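Short-chain type dehydrogenase/reductase (Mycobacterium ulcerans, PDB 3SVT) probably acts as an NAD-dependent oxidoreductase of the short-chain dehydrogenase/reductase family. Local coordinates at residues I149-A154 with G162-T167. Residues are numbered along the deposited sequence; the frame is centred on the assembly and turned at random.
Sequences ISSIAA and GAYGVT
Tyr164 reaches across to Ser151 with CE2 and the hydroxyl end of its ring, and the evidence is a set of van der Waals distances. Ser151 OG lies 3.3 Å from Tyr164 CE2 and Ser151 CB 3.5 Å from Tyr164 OH, whereas the two hydroxyl oxygens, Ser151 OG and Tyr164 OH, stand 3.7 Å apart: adjacent, but too distant to count as bonded. Placing CG anti to the backbone N (chi1 -167°) extends the phenol from the first turn of helix 163-182 toward the serine. Ala153 adds an apolar contact, its CB 3.5 Å from Tyr164 CD2; both this methyl and Ser151 OG approach the ring obliquely.

The backbones meet where Gly165 lies against the short helical turn. Gly165 CA is 3.4 Å from Ala153 O, a bent CA-H...O contact (126° at the hydrogen), and the absence of a side chain permits this closeness.

One polar bond within 149-154 holds Ser151: at the N-cap of the short helix, its OG accepts from Ala153 N (3.0 Å, N-H...O angle 163°), a capping bond. Ser150 OG hydrogen-bonds to Asp172 of helix 163-182.

Ser151 and Tyr164, thirteen residues apart, with Lys168 one helical turn beyond the tyrosine, match the Ser-Tyr-Lys pattern and YxxxK motif of the classical SDR active site. Asn123, whose ND2 is hydrogen-bonded to Thr167 OG1, fits the asparagine of the family's extended catalytic tetrad.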
loop_
_atom_site.group_PDB
_atom_site.type_symbol
_atom_site.label_atom_id
_atom_site.label_comp_id
_atom_site.label_asym_id
_atom_site.label_seq_id
_atom_site.Cartn_x
_atom_site.Cartn_y
_atom_site.Cartn_z
ATOM N N ILE B 149 -9.962 15.716 3.917
ATOM C CA ILE B 149 -9.193 15.481 5.148
ATOM C C ILE B 149 -9.572 14.149 5.790
ATOM O O ILE B 149 -10.679 13.978 6.295
ATOM C CB ILE B 149 -9.362 16.587 6.179
ATOM C CG1 ILE B 149 -9.086 17.959 5.548
ATOM C CG2 ILE B 149 -8.435 16.310 7.390
ATOM C CD1 ILE B 149 -7.670 18.159 5.073
ATOM N N SER B 150 -8.629 13.217 5.768
ATOM C CA SER B 150 -8.840 11.875 6.276
ATOM C C SER B 150 -8.243 11.764 7.689
ATOM O O SER B 150 -8.488 12.627 8.510
ATOM C CB SER B 150 -8.245 10.879 5.288
ATOM O OG SER B 150 -8.369 9.533 5.718
ATOM N N SER B 151 -7.488 10.705 7.974
ATOM C CA SER B 151 -6.827 10.524 9.268
ATOM C C SER B 151 -5.799 9.410 9.196
ATOM O O SER B 151 -5.923 8.476 8.403
ATOM C CB SER B 151 -7.826 10.133 10.356
ATOM O OG SER B 151 -7.163 9.867 11.592
ATOM N N ILE B 152 -4.787 9.493 10.058
ATOM C CA ILE B 152 -3.883 8.367 10.243
ATOM C C ILE B 152 -4.629 7.082 10.687
ATOM O O ILE B 152 -4.133 5.971 10.498
ATOM C CB ILE B 152 -2.795 8.702 11.265
ATOM C CG1 ILE B 152 -1.737 7.585 11.306
ATOM C CG2 ILE B 152 -3.430 8.947 12.631
ATOM C CD1 ILE B 152 -0.391 8.049 11.839
ATOM N N ALA B 153 -5.806 7.229 11.287
ATOM C CA ALA B 153 -6.644 6.087 11.610
ATOM C C ALA B 153 -6.946 5.224 10.379
ATOM O O ALA B 153 -7.149 4.023 10.523
ATOM C CB ALA B 153 -7.933 6.532 12.319
ATOM N N ALA B 154 -6.935 5.822 9.182
ATOM C CA ALA B 154 -7.064 5.079 7.928
ATOM C C ALA B 154 -5.784 4.363 7.500
ATOM O O ALA B 154 -5.867 3.342 6.834
ATOM C CB ALA B 154 -7.562 6.032 6.741
ATOM N N GLY B 162 -13.126 1.753 16.250
ATOM C CA GLY B 162 -14.330 1.329 15.553
ATOM C C GLY B 162 -14.452 1.973 14.180
ATOM O O GLY B 162 -13.602 1.774 13.312
ATOM N N ALA B 163 -15.510 2.749 13.982
ATOM C CA ALA B 163 -15.872 3.249 12.640
ATOM C C ALA B 163 -14.934 4.330 12.072
ATOM O O ALA B 163 -14.960 4.610 10.887
ATOM C CB ALA B 163 -17.317 3.770 12.661
ATOM N N TYR B 164 -14.148 4.983 12.917
ATOM C CA TYR B 164 -13.323 6.107 12.455
ATOM C C TYR B 164 -12.392 5.730 11.295
ATOM O O TYR B 164 -12.504 6.288 10.185
ATOM C CB TYR B 164 -12.543 6.735 13.630
ATOM C CG TYR B 164 -11.923 8.098 13.298
ATOM C CD1 TYR B 164 -12.682 9.109 12.700
ATOM C CD2 TYR B 164 -10.584 8.361 13.565
ATOM C CE1 TYR B 164 -12.120 10.356 12.379
ATOM C CE2 TYR B 164 -10.014 9.602 13.251
ATOM C CZ TYR B 164 -10.779 10.590 12.664
ATOM O OH TYR B 164 -10.214 11.814 12.361
ATOM N N GLY B 165 -11.490 4.785 11.523
ATOM C CA GLY B 165 -10.523 4.413 10.486
ATOM C C GLY B 165 -11.180 3.696 9.313
ATOM O O GLY B 165 -10.753 3.843 8.146
ATOM N N VAL B 166 -12.218 2.920 9.627
ATOM C CA VAL B 166 -12.994 2.203 8.628
ATOM C C VAL B 166 -13.572 3.215 7.635
ATOM O O VAL B 166 -13.397 3.083 6.414
ATOM C CB VAL B 166 -14.138 1.426 9.306
ATOM C CG1 VAL B 166 -15.119 0.888 8.290
ATOM C CG2 VAL B 166 -13.582 0.307 10.234
ATOM N N THR B 167 -14.247 4.241 8.143
ATOM C CA THR B 167 -14.901 5.211 7.249
ATOM C C THR B 167 -13.894 6.104 6.583
ATOM O O THR B 167 -14.071 6.460 5.427
ATOM C CB THR B 167 -15.951 6.102 7.963
ATOM O OG1 THR B 167 -15.338 6.771 9.068
ATOM C CG2 THR B 167 -17.177 5.267 8.448
#